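Local coordinates for protein antistasin (Haementeria officinalis, PDB 1SKZ) that inhibits blood coagulation factor Xa as a highly disulfide-bonded serine protease inhibitor and probably also binds heparin, at residues 19-24 / 41-46; 35-40 / 51-56; 56-61 / 76-81; 70-75 / 82-87. All blocks are in the same frame, centred on the assembly; numbering follows the deposited sequence.

Contact 1 (19-24 / 41-46)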
loop_
_atom_site.group_PDB
_atom_site.type_symbol
_atom_site.label_atom_id
_atom_site.label_comp_id
_atom_site.label_asym_id
_atom_site.label_seq_id
_atom_site.Cartn_x
_atom_site.Cartn_y
_atom_site.Cartn_z
ATOM N N CYS A 19 9.312 -2.748 10.245
ATOM C CA CYS A 19 10.015 -3.892 9.698
ATOM C C CYS A 19 9.735 -4.185 8.218
ATOM O O CYS A 19 8.569 -4.229 7.787
ATOM C CB CYS A 19 9.685 -5.103 10.539
ATOM S SG CYS A 19 10.816 -6.461 10.191
ATOM N N ASN A 20 10.810 -4.283 7.440
ATOM C CA ASN A 20 10.746 -4.737 6.064
ATOM C C ASN A 20 10.862 -6.260 6.014
ATOM O O ASN A 20 11.802 -6.836 6.534
ATOM C CB ASN A 20 11.855 -4.081 5.229
ATOM C CG ASN A 20 11.757 -4.414 3.739
ATOM O OD1 ASN A 20 11.753 -5.587 3.346
ATOM N ND2 ASN A 20 11.722 -3.374 2.900
ATOM N N ILE A 21 9.823 -6.905 5.490
ATOM C CA ILE A 21 9.645 -8.321 5.660
ATOM C C ILE A 21 10.547 -9.036 4.675
ATOM O O ILE A 21 10.937 -10.177 4.895
ATOM C CB ILE A 21 8.165 -8.718 5.435
ATOM C CG1 ILE A 21 7.900 -10.058 6.120
ATOM C CG2 ILE A 21 7.819 -8.703 3.895
ATOM C CD1 ILE A 21 6.553 -10.632 5.841
ATOM N N ILE A 22 10.981 -8.318 3.654
ATOM C CA ILE A 22 11.926 -8.885 2.717
ATOM C C ILE A 22 13.359 -8.886 3.278
ATOM O O ILE A 22 13.998 -9.949 3.353
ATOM C CB ILE A 22 11.871 -8.152 1.345
ATOM C CG1 ILE A 22 10.503 -8.388 0.691
ATOM C CG2 ILE A 22 12.939 -8.705 0.400
ATOM C CD1 ILE A 22 10.390 -7.792 -0.720
ATOM N N THR A 23 13.820 -7.737 3.753
ATOM C CA THR A 23 15.223 -7.601 4.127
ATOM C C THR A 23 15.428 -7.857 5.604
ATOM O O THR A 23 16.545 -8.096 6.041
ATOM C CB THR A 23 15.786 -6.202 3.775
ATOM O OG1 THR A 23 15.051 -5.182 4.476
ATOM C CG2 THR A 23 15.700 -5.960 2.282
ATOM N N ASP A 24 14.323 -7.917 6.331
ATOM C CA ASP A 24 14.293 -8.013 7.785
ATOM C C ASP A 24 15.069 -6.919 8.517
ATOM O O ASP A 24 15.421 -7.067 9.709
ATOM C CB ASP A 24 14.737 -9.395 8.249
ATOM C CG ASP A 24 13.992 -9.841 9.479
ATOM O OD1 ASP A 24 12.999 -9.172 9.883
ATOM O OD2 ASP A 24 14.423 -10.849 10.081
ATOM N N PHE A 41 -2.036 -5.892 7.038
ATOM C CA PHE A 41 -1.797 -4.823 6.076
ATOM C C PHE A 41 -1.135 -5.332 4.821
ATOM O O PHE A 41 -0.347 -6.257 4.859
ATOM C CB PHE A 41 -0.885 -3.757 6.701
ATOM C CG PHE A 41 -1.528 -2.987 7.823
ATOM C CD1 PHE A 41 -2.661 -2.190 7.592
ATOM C CD2 PHE A 41 -1.013 -3.054 9.120
ATOM C CE1 PHE A 41 -3.273 -1.485 8.605
ATOM C CE2 PHE A 41 -1.638 -2.332 10.162
ATOM C CZ PHE A 41 -2.788 -1.538 9.881
ATOM N N GLN A 42 -1.506 -4.749 3.692
ATOM C CA GLN A 42 -0.819 -4.957 2.427
ATOM C C GLN A 42 0.592 -4.436 2.497
ATOM O O GLN A 42 0.916 -3.609 3.343
ATOM C CB GLN A 42 -1.581 -4.269 1.285
ATOM C CG GLN A 42 -2.954 -4.880 1.156
ATOM C CD GLN A 42 -3.622 -4.594 -0.164
ATOM O OE1 GLN A 42 -2.963 -4.464 -1.208
ATOM N NE2 GLN A 42 -4.953 -4.463 -0.127
ATOM N N ARG A 43 1.455 -4.977 1.662
ATOM C CA ARG A 43 2.810 -4.467 1.604
ATOM C C ARG A 43 3.107 -4.015 0.189
ATOM O O ARG A 43 2.573 -4.568 -0.776
ATOM C CB ARG A 43 3.820 -5.548 2.050
ATOM C CG ARG A 43 3.706 -5.892 3.548
ATOM C CD ARG A 43 4.908 -6.654 4.031
ATOM N NE ARG A 43 4.805 -7.071 5.430
ATOM C CZ ARG A 43 5.558 -6.581 6.406
ATOM N NH1 ARG A 43 6.512 -5.689 6.148
ATOM N NH2 ARG A 43 5.336 -6.985 7.639
ATOM N N SER A 44 3.993 -3.031 0.056
ATOM C CA SER A 44 4.654 -2.795 -1.223
ATOM C C SER A 44 5.484 -4.013 -1.629
ATOM O O SER A 44 5.818 -4.881 -0.800
ATOM C CB SER A 44 5.553 -1.552 -1.145
ATOM O OG SER A 44 6.573 -1.740 -0.188
ATOM N N ARG A 45 5.742 -4.124 -2.927
ATOM C CA ARG A 45 6.508 -5.266 -3.449
ATOM C C ARG A 45 7.953 -5.242 -2.915
ATOM O O ARG A 45 8.671 -6.245 -3.043
ATOM C CB ARG A 45 6.538 -5.258 -4.972
ATOM C CG ARG A 45 7.156 -4.010 -5.597
ATOM C CD ARG A 45 7.552 -4.324 -7.007
ATOM N NE ARG A 45 6.425 -4.277 -7.938
ATOM C CZ ARG A 45 6.419 -4.847 -9.136
ATOM N NH1 ARG A 45 7.551 -4.859 -9.824
ATOM N NH2 ARG A 45 5.288 -4.867 -9.844
ATOM N N TYR A 46 8.395 -4.082 -2.401
ATOM C CA TYR A 46 9.715 -4.007 -1.762
ATOM C C TYR A 46 9.690 -4.263 -0.269
ATOM O O TYR A 46 10.719 -4.160 0.366
ATOM C CB TYR A 46 10.398 -2.674 -2.067
ATOM C CG TYR A 46 10.939 -2.616 -3.507
ATOM C CD1 TYR A 46 12.079 -3.356 -3.874
ATOM C CD2 TYR A 46 10.251 -1.909 -4.512
ATOM C CE1 TYR A 46 12.510 -3.411 -5.191
ATOM C CE2 TYR A 46 10.685 -1.957 -5.848
ATOM C CZ TYR A 46 11.818 -2.723 -6.178
ATOM O OH TYR A 46 12.243 -2.822 -7.494
#
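Arg43, extended from CG to NE, reaches from strand 41-43 to loop 19-24, where Ile21 lies over one face of its guanidinium. Ile21 CB stands 3.4 Å above the plane of that group, over its centre, and the two side chains cross at about a right angle; Ile21 CG2 packs 3.6 Å from Arg43 CD. In the plane itself, Arg43 NH1 donates to Cys19 O (3.0 Å), and NH1 also bonds Gly47 O. A leucine in place of Arg43 would probably leave the Cys19 and Gly47 carbonyls without this donor and Ile21 without the flat group beneath it. Further on, Arg45 O is approached by Ile22 CD1 at 3.3 Å and is buried without a polar partner. Tyr46 points its CB away, its OH bonded to Arg98 N, but its main-chain O accepts from Asn20 ND2 (2.8 Å). Asn20 CG, anti to the backbone N (chi1 -174°), carries the amide out toward Tyr46, and the bond from Thr23 N to OD1 (3.0 Å), an Asx motif, helps to fix the amide that offers ND2. Both cross-contact hydrogen bonds thus run from side-chain donors to main-chain oxygens, fastening the irregular loop 19-24 to strand 41-43 and the residues after it without strand pairing.

Contact 2 (35-40 / 51-56)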
loop_
_atom_site.group_PDB
_atom_site.type_symbol
_atom_site.label_atom_id
_atom_site.label_comp_id
_atom_site.label_asym_id
_atom_site.label_seq_id
_atom_site.Cartn_x
_atom_site.Cartn_y
_atom_site.Cartn_z
ATOM N N VAL A 35 -5.875 1.243 11.881
ATOM C CA VAL A 35 -6.921 0.369 11.362
ATOM C C VAL A 35 -6.691 -1.094 11.805
ATOM O O VAL A 35 -5.551 -1.583 11.775
ATOM C CB VAL A 35 -6.970 0.465 9.798
ATOM C CG1 VAL A 35 -7.897 -0.583 9.192
ATOM C CG2 VAL A 35 -7.443 1.864 9.402
ATOM N N HIS A 36 -7.757 -1.729 12.311
ATOM C CA HIS A 36 -7.869 -3.199 12.348
ATOM C C HIS A 36 -8.078 -3.899 10.985
ATOM O O HIS A 36 -9.128 -3.803 10.353
ATOM C CB HIS A 36 -9.005 -3.623 13.291
ATOM C CG HIS A 36 -9.054 -5.101 13.538
ATOM N ND1 HIS A 36 -8.061 -5.768 14.230
ATOM C CD2 HIS A 36 -9.864 -6.062 13.033
ATOM C CE1 HIS A 36 -8.257 -7.072 14.134
ATOM N NE2 HIS A 36 -9.335 -7.278 13.409
ATOM N N CYS A 37 -7.076 -4.645 10.551
ATOM C CA CYS A 37 -7.172 -5.450 9.340
ATOM C C CYS A 37 -7.135 -6.940 9.703
ATOM O O CYS A 37 -6.106 -7.452 10.172
ATOM C CB CYS A 37 -6.015 -5.134 8.426
ATOM S SG CYS A 37 -6.041 -3.439 7.740
ATOM N N PRO A 38 -8.279 -7.633 9.554
ATOM C CA PRO A 38 -8.417 -9.066 9.854
ATOM C C PRO A 38 -7.350 -9.949 9.242
ATOM O O PRO A 38 -6.949 -10.921 9.859
ATOM C CB PRO A 38 -9.799 -9.427 9.313
ATOM C CG PRO A 38 -10.530 -8.157 9.164
ATOM C CD PRO A 38 -9.529 -7.053 9.016
ATOM N N HIS A 39 -6.892 -9.633 8.038
ATOM C CA HIS A 39 -5.768 -10.356 7.459
ATOM C C HIS A 39 -4.459 -9.598 7.430
ATOM O O HIS A 39 -3.572 -9.945 6.665
ATOM C CB HIS A 39 -6.078 -10.823 6.035
ATOM C CG HIS A 39 -7.322 -11.639 5.931
ATOM N ND1 HIS A 39 -7.473 -12.843 6.585
ATOM C CD2 HIS A 39 -8.486 -11.412 5.280
ATOM C CE1 HIS A 39 -8.676 -13.327 6.333
ATOM N NE2 HIS A 39 -9.309 -12.478 5.547
ATOM N N GLY A 40 -4.326 -8.555 8.228
ATOM C CA GLY A 40 -3.127 -7.733 8.150
ATOM C C GLY A 40 -3.100 -6.672 7.043
ATOM O O GLY A 40 -3.965 -6.597 6.195
ATOM N N CYS A 51 -1.272 1.322 5.052
ATOM C CA CYS A 51 -2.599 1.241 5.670
ATOM C C CYS A 51 -3.710 0.907 4.671
ATOM O O CYS A 51 -4.614 1.719 4.411
ATOM C CB CYS A 51 -2.942 2.554 6.400
ATOM S SG CYS A 51 -4.439 2.382 7.407
ATOM N N LYS A 52 -3.682 -0.317 4.167
ATOM C CA LYS A 52 -4.779 -0.876 3.383
ATOM C C LYS A 52 -4.830 -2.345 3.825
ATOM O O LYS A 52 -3.784 -3.014 3.820
ATOM C CB LYS A 52 -4.438 -0.803 1.873
ATOM C CG LYS A 52 -5.564 -1.324 0.936
ATOM C CD LYS A 52 -5.274 -1.083 -0.561
ATOM C CE LYS A 52 -6.578 -0.912 -1.345
ATOM N NZ LYS A 52 -7.088 0.553 -1.154
ATOM N N CYS A 53 -6.023 -2.877 4.088
ATOM C CA CYS A 53 -6.160 -4.287 4.479
ATOM C C CYS A 53 -6.035 -5.285 3.319
ATOM O O CYS A 53 -6.454 -5.006 2.192
ATOM C CB CYS A 53 -7.484 -4.499 5.189
ATOM S SG CYS A 53 -7.744 -3.406 6.619
ATOM N N ARG A 54 -5.287 -6.363 3.567
ATOM C CA ARG A 54 -5.222 -7.521 2.676
ATOM C C ARG A 54 -6.607 -8.101 2.484
ATOM O O ARG A 54 -7.368 -8.243 3.447
ATOM C CB ARG A 54 -4.368 -8.627 3.312
ATOM C CG ARG A 54 -2.886 -8.460 3.173
ATOM C CD ARG A 54 -2.203 -9.720 3.641
ATOM N NE ARG A 54 -0.866 -9.359 4.065
ATOM C CZ ARG A 54 0.194 -9.412 3.261
ATOM N NH1 ARG A 54 0.114 -10.144 2.146
ATOM N NH2 ARG A 54 1.364 -8.894 3.654
ATOM N N LEU A 55 -6.861 -8.622 1.295
ATOM C CA LEU A 55 -8.137 -9.268 1.055
ATOM C C LEU A 55 -8.139 -10.746 1.492
ATOM O O LEU A 55 -9.144 -11.229 1.979
ATOM C CB LEU A 55 -8.543 -9.093 -0.427
ATOM C CG LEU A 55 -8.781 -7.677 -1.037
ATOM C CD1 LEU A 55 -9.619 -6.809 -0.135
ATOM C CD2 LEU A 55 -7.442 -6.980 -1.269
ATOM N N GLU A 56 -6.972 -11.379 1.552
ATOM C CA GLU A 56 -6.857 -12.773 1.996
ATOM C C GLU A 56 -5.595 -12.926 2.856
ATOM O O GLU A 56 -4.769 -12.016 2.900
ATOM C CB GLU A 56 -6.769 -13.711 0.793
ATOM C CG GLU A 56 -7.832 -13.485 -0.297
ATOM C CD GLU A 56 -9.201 -14.080 0.042
ATOM O OE1 GLU A 56 -9.271 -15.298 0.305
ATOM O OE2 GLU A 56 -10.225 -13.354 -0.042
HETATM O O HOH W 1 -7.787 -7.611 6.195
#
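Gly40 closes a type I beta turn from Cys37 (Gly40 N to Cys37 O, 2.9 Å), and Gly40 O then accepts from Arg54 N at 3.0 Å with an N-H...O angle of 169°. Cys37 and Cys53 are joined by a disulfide, SG to SG 2.0 Å, with a chi3 of -69°; each sulfur sits anti to its own carbonyl carbon. Val35 straddles two sulfurs, CG1 3.8 Å from Cys53 SG and CG2 3.6 Å from Cys51 SG, the latter bonded to Cys33. Val35 is the second residue of the reactive bond Arg34-Val35, consistent with the disulfides helping to hold the inhibitory loop. His39 lies against the other end of 51-56: Glu56 C is 3.7 Å above one face of the ring, offset toward the rim, Arg54 O is at the edge in plane, and CD2 comes 3.4 Å from Leu55 O. An alanine here would probably open a gap over Glu56 C and beside Leu55 O, where the ring had been, while CB keeps its contact with Glu56 O. A water bridges His39 N and Arg54 O, and Arg54 CD comes 3.3 Å from His39 O, which lies near the guanidinium plane at its edge. Lys52 NZ reaches Arg43 O of the second subunit. Segment 35-40 leads into strand 41-43, to which 51-56, leaving strand 49-50, is bonded through Gln42: its backbone pairs with Lys52 and its NE2 meets Cys53 O.

Contact 3 (56-61 / 76-81)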
loop_
_atom_site.group_PDB
_atom_site.type_symbol
_atom_site.label_atom_id
_atom_site.label_comp_id
_atom_site.label_asym_id
_atom_site.label_seq_id
_atom_site.Cartn_x
_atom_site.Cartn_y
_atom_site.Cartn_z
ATOM N N GLU A 56 -6.972 -11.379 1.552
ATOM C CA GLU A 56 -6.857 -12.773 1.996
ATOM C C GLU A 56 -5.595 -12.926 2.856
ATOM O O GLU A 56 -4.769 -12.016 2.900
ATOM C CB GLU A 56 -6.769 -13.711 0.793
ATOM C CG GLU A 56 -7.832 -13.485 -0.297
ATOM C CD GLU A 56 -9.201 -14.080 0.042
ATOM O OE1 GLU A 56 -9.271 -15.298 0.305
ATOM O OE2 GLU A 56 -10.225 -13.354 -0.042
ATOM N N PRO A 57 -5.481 -14.017 3.646
ATOM C CA PRO A 57 -4.272 -14.118 4.494
ATOM C C PRO A 57 -2.956 -14.396 3.718
ATOM O O PRO A 57 -2.987 -14.839 2.565
ATOM C CB PRO A 57 -4.619 -15.243 5.495
ATOM C CG PRO A 57 -5.742 -16.031 4.860
ATOM C CD PRO A 57 -6.500 -15.031 3.999
ATOM N N MET A 58 -1.842 -13.916 4.260
ATOM C CA MET A 58 -0.524 -14.297 3.766
ATOM C C MET A 58 -0.250 -15.694 4.298
ATOM O O MET A 58 -0.697 -16.025 5.404
ATOM C CB MET A 58 0.562 -13.342 4.288
ATOM C CG MET A 58 1.915 -13.483 3.606
ATOM S SD MET A 58 3.124 -12.524 4.502
ATOM C CE MET A 58 4.794 -13.280 3.963
ATOM N N LYS A 59 0.313 -16.557 3.449
ATOM C CA LYS A 59 0.704 -17.896 3.872
ATOM C C LYS A 59 1.691 -17.707 5.011
ATOM O O LYS A 59 2.531 -16.801 4.956
ATOM C CB LYS A 59 1.357 -18.654 2.710
ATOM C CG LYS A 59 1.886 -20.074 3.077
ATOM C CD LYS A 59 1.922 -20.974 1.832
ATOM C CE LYS A 59 2.679 -22.273 2.060
ATOM N NZ LYS A 59 4.185 -22.100 2.068
ATOM N N ALA A 60 1.500 -18.451 6.098
ATOM C CA ALA A 60 2.135 -18.100 7.369
ATOM C C ALA A 60 3.624 -18.318 7.333
ATOM O O ALA A 60 4.377 -17.628 8.013
ATOM C CB ALA A 60 1.530 -18.916 8.500
ATOM N N THR A 61 4.021 -19.409 6.682
ATOM C CA THR A 61 5.399 -19.873 6.723
ATOM C C THR A 61 5.799 -20.474 5.380
ATOM O O THR A 61 4.935 -20.901 4.575
ATOM C CB THR A 61 5.560 -20.930 7.840
ATOM O OG1 THR A 61 6.912 -20.902 8.314
ATOM C CG2 THR A 61 5.172 -22.336 7.334
ATOM N N LEU A 76 7.961 -12.162 0.692
ATOM C CA LEU A 76 6.767 -11.366 0.510
ATOM C C LEU A 76 5.513 -12.235 0.563
ATOM O O LEU A 76 4.503 -11.871 1.180
ATOM C CB LEU A 76 6.826 -10.607 -0.821
ATOM C CG LEU A 76 5.744 -9.516 -0.994
ATOM C CD1 LEU A 76 5.879 -8.447 0.100
ATOM C CD2 LEU A 76 5.875 -8.888 -2.404
ATOM N N THR A 77 5.532 -13.347 -0.156
ATOM C CA THR A 77 4.326 -14.156 -0.315
ATOM C C THR A 77 4.328 -15.454 0.520
ATOM O O THR A 77 3.347 -16.185 0.493
ATOM C CB THR A 77 4.125 -14.560 -1.777
ATOM O OG1 THR A 77 5.206 -15.415 -2.180
ATOM C CG2 THR A 77 4.078 -13.302 -2.707
ATOM N N ASN A 78 5.506 -15.828 1.032
ATOM C CA ASN A 78 5.748 -17.147 1.650
ATOM C C ASN A 78 5.324 -18.301 0.747
ATOM O O ASN A 78 4.894 -19.358 1.225
ATOM C CB ASN A 78 5.033 -17.264 3.007
ATOM C CG ASN A 78 5.828 -16.650 4.131
ATOM O OD1 ASN A 78 6.995 -16.308 3.977
ATOM N ND2 ASN A 78 5.201 -16.501 5.279
ATOM N N LYS A 79 5.479 -18.111 -0.560
ATOM C CA LYS A 79 5.295 -19.195 -1.526
ATOM C C LYS A 79 6.590 -19.314 -2.298
ATOM O O LYS A 79 7.441 -18.426 -2.220
ATOM C CB LYS A 79 4.137 -18.896 -2.498
ATOM C CG LYS A 79 2.816 -18.785 -1.810
ATOM C CD LYS A 79 1.696 -18.453 -2.790
ATOM C CE LYS A 79 0.336 -18.875 -2.188
ATOM N NZ LYS A 79 -0.863 -18.417 -2.996
ATOM N N CYS A 80 6.729 -20.405 -3.044
ATOM C CA CYS A 80 7.970 -20.724 -3.718
ATOM C C CYS A 80 8.029 -20.007 -5.040
ATOM O O CYS A 80 8.093 -20.622 -6.104
ATOM C CB CYS A 80 8.104 -22.260 -3.876
ATOM S SG CYS A 80 8.281 -23.134 -2.276
ATOM N N ASP A 81 8.040 -18.681 -4.969
ATOM C CA ASP A 81 7.827 -17.828 -6.140
ATOM C C ASP A 81 9.106 -17.434 -6.872
ATOM O O ASP A 81 9.058 -17.030 -8.029
ATOM C CB ASP A 81 7.065 -16.562 -5.719
ATOM C CG ASP A 81 5.558 -16.795 -5.566
ATOM O OD1 ASP A 81 4.973 -17.648 -6.271
ATOM O OD2 ASP A 81 4.946 -16.126 -4.712
HETATM O O HOH W 2 0.703 -15.849 0.302
#
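Asn78 and Lys59 exchange hydrogen bonds between the two segments. Asn78 ND2 donates to Lys59 O at 2.7 Å, N-H...O angle 155°, with the acceptor in the amide plane but the donor tilted 31° from the carbonyl plane. In return Lys59 NZ reaches Asn78 O at 3.0 Å. The lysine is extended until a bend at chi4 (-76°) places NZ, which also donates to Thr61 O (2.9 Å) and forms a salt bridge with Glu66; one ammonium group therefore satisfies two carbonyls and an acid, and the acid would probably help to keep it charged. A water links the two backbones, accepting from Lys59 N and donating to Thr77 O (2.7 Å). Residues 76-81 belong to the loop that connects strands 71-72 and 82-83 of a beta hairpin, and they are braced from inside: Thr77 OG1 accepts from Lys79 N (3.2 Å) in an ST turn and donates to Asp81 OD2 (2.6 Å), met on the anti side of the carboxylate. Cys80 in the same loop is the centre of an inverse gamma turn and is disulfide-linked to Cys67. Met58 adds van der Waals packing: its chain crosses that of Asn78 at about a right angle, and the methyl CE lies 3.1 Å from Leu76 O and 3.5 Å from Asn78 ND2, with Ile21 beside it as well.

Contact 4 (70-75 / 82-87)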
loop_
_atom_site.group_PDB
_atom_site.type_symbol
_atom_site.label_atom_id
_atom_site.label_comp_id
_atom_site.label_asym_id
_atom_site.label_seq_id
_atom_site.Cartn_x
_atom_site.Cartn_y
_atom_site.Cartn_z
ATOM N N GLY A 70 14.707 -25.444 -8.387
ATOM C CA GLY A 70 15.131 -24.178 -8.974
ATOM C C GLY A 70 14.419 -22.967 -8.399
ATOM O O GLY A 70 14.673 -21.839 -8.846
ATOM N N MET A 71 13.523 -23.218 -7.428
ATOM C CA MET A 71 12.666 -22.187 -6.827
ATOM C C MET A 71 12.942 -22.105 -5.335
ATOM O O MET A 71 13.187 -23.126 -4.673
ATOM C CB MET A 71 11.161 -22.512 -7.026
ATOM C CG MET A 71 10.698 -22.590 -8.491
ATOM S SD MET A 71 11.018 -21.035 -9.390
ATOM C CE MET A 71 11.394 -21.553 -10.952
ATOM N N MET A 72 12.745 -20.914 -4.789
ATOM C CA MET A 72 12.805 -20.706 -3.353
ATOM C C MET A 72 11.689 -19.773 -2.908
ATOM O O MET A 72 11.100 -19.037 -3.724
ATOM C CB MET A 72 14.157 -20.106 -2.954
ATOM C CG MET A 72 14.418 -18.748 -3.567
ATOM S SD MET A 72 16.075 -18.212 -3.274
ATOM C CE MET A 72 15.940 -17.690 -1.630
ATOM N N CYS A 73 11.514 -19.719 -1.591
ATOM C CA CYS A 73 10.468 -18.932 -0.968
ATOM C C CYS A 73 10.618 -17.453 -1.285
ATOM O O CYS A 73 11.729 -16.903 -1.276
ATOM C CB CYS A 73 10.524 -19.117 0.547
ATOM S SG CYS A 73 10.124 -20.808 1.059
ATOM N N SER A 74 9.485 -16.789 -1.431
ATOM C CA SER A 74 9.453 -15.329 -1.361
ATOM C C SER A 74 9.052 -14.977 0.045
ATOM O O SER A 74 8.009 -15.440 0.516
ATOM C CB SER A 74 8.412 -14.760 -2.341
ATOM O OG SER A 74 8.253 -13.375 -2.096
ATOM N N ARG A 75 9.824 -14.105 0.680
ATOM C CA ARG A 75 9.483 -13.567 1.983
ATOM C C ARG A 75 8.274 -12.648 1.897
ATOM O O ARG A 75 7.735 -12.244 2.937
ATOM C CB ARG A 75 10.653 -12.765 2.570
ATOM C CG ARG A 75 11.847 -13.587 3.138
ATOM C CD ARG A 75 13.126 -12.741 3.045
ATOM N NE ARG A 75 14.374 -13.517 3.019
ATOM C CZ ARG A 75 14.791 -14.296 2.010
ATOM N NH1 ARG A 75 14.064 -14.441 0.894
ATOM N NH2 ARG A 75 15.911 -15.001 2.157
ATOM N N CYS A 82 10.234 -17.431 -6.168
ATOM C CA CYS A 82 11.470 -16.886 -6.711
ATOM C C CYS A 82 12.405 -17.930 -7.286
ATOM O O CYS A 82 12.572 -19.011 -6.725
ATOM C CB CYS A 82 12.220 -16.088 -5.652
ATOM S SG CYS A 82 11.216 -14.836 -4.807
ATOM N N LYS A 83 12.972 -17.620 -8.443
ATOM C CA LYS A 83 14.087 -18.384 -8.972
ATOM C C LYS A 83 15.235 -18.314 -7.964
ATOM O O LYS A 83 15.654 -17.202 -7.574
ATOM C CB LYS A 83 14.557 -17.764 -10.268
ATOM C CG LYS A 83 13.761 -18.141 -11.482
ATOM C CD LYS A 83 14.642 -17.946 -12.698
ATOM C CE LYS A 83 13.838 -17.594 -13.904
ATOM N NZ LYS A 83 13.275 -18.843 -14.418
ATOM N N ILE A 84 15.843 -19.469 -7.685
ATOM C CA ILE A 84 17.068 -19.521 -6.875
ATOM C C ILE A 84 18.251 -18.848 -7.571
ATOM O O ILE A 84 18.979 -18.056 -6.959
ATOM C CB ILE A 84 17.449 -20.970 -6.536
ATOM C CG1 ILE A 84 16.354 -21.593 -5.673
ATOM C CG2 ILE A 84 18.811 -20.991 -5.795
ATOM C CD1 ILE A 84 16.598 -23.093 -5.335
ATOM N N ASP A 85 18.397 -19.127 -8.870
ATOM C CA ASP A 85 19.450 -18.546 -9.683
ATOM C C ASP A 85 18.822 -17.715 -10.815
ATOM O O ASP A 85 18.332 -18.258 -11.798
ATOM C CB ASP A 85 20.324 -19.654 -10.285
ATOM C CG ASP A 85 21.675 -19.133 -10.817
ATOM O OD1 ASP A 85 21.868 -17.895 -10.950
ATOM O OD2 ASP A 85 22.567 -19.973 -11.088
ATOM N N ILE A 86 18.945 -16.401 -10.714
ATOM C CA ILE A 86 18.534 -15.511 -11.790
ATOM C C ILE A 86 19.679 -15.213 -12.762
ATOM O O ILE A 86 19.499 -14.430 -13.693
ATOM C CB ILE A 86 17.949 -14.179 -11.200
ATOM C CG1 ILE A 86 19.022 -13.406 -10.436
ATOM C CG2 ILE A 86 16.786 -14.507 -10.242
ATOM C CD1 ILE A 86 18.675 -11.919 -10.206
ATOM N N ASN A 87 20.824 -15.887 -12.581
ATOM C CA ASN A 87 22.052 -15.692 -13.385
ATOM C C ASN A 87 22.233 -14.276 -13.836
ATOM O O ASN A 87 22.161 -13.992 -15.021
ATOM C CB ASN A 87 22.077 -16.595 -14.616
ATOM C CG ASN A 87 23.470 -16.648 -15.300
ATOM O OD1 ASN A 87 24.540 -16.480 -14.674
ATOM N ND2 ASN A 87 23.443 -16.906 -16.600
HETATM O O HOH W 3 16.745 -21.150 -10.233
#
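Met72 places CG between its backbone N and carbonyl carbon (chi1 62°), where it meets Cys82 CB at 4.0 Å on the same face of the sheet. Met72 CB packs on Ile84 CG1 at 3.8 Å. That carbon, anti to the Ile84 carbonyl carbon, also lies 3.5 Å from Met71 C. Strands 71-72 and 82-83 form an antiparallel beta hairpin, Met72 and Cys82 being the hydrogen-bonded pair, with Met72 N to Cys82 O at 2.7 Å and Cys82 N to Met72 O at 3.0 Å. Met71 and Lys83 are the non-hydrogen-bonded pair next to it, their side chains running side by side and pointing the same way. Beyond the strands Ile84 N donates to Gly70 O (2.9 Å) from 41° out of the carbonyl plane. A water donates to the same oxygen (2.6 Å) and accepts from Asp85 N, so Gly70 O has two donors. At the other end Cys82 SG, set anti to its carbonyl carbon (chi1 -51°) and disulfide-bonded to Cys103, rests 3.7 Å from Ser74 CB, and Ser74 OG is bonded to Leu101 O.

Overall arrangement
From the N terminus, contact 1 closes the first loop, joining residues 19-24 to strand 41-43 and residues 44-46 after it. Contact 2 crosses it, since its 35-40 segment lies inside that loop and its 51-56 segment beyond; Gln42 ties the two together, and both also reach the second subunit. Contact 3 starts in series with contact 2, sharing Glu56, and joins the connecting segment to the hairpin loop 76-81, touching contact 1 through Leu76 and Met58. Contact 4 crosses contact 3, pairing the strands on either side of that loop. Contacts 2 and 4 lie on opposite sides of the chain's centre, their centres about 27 Å apart.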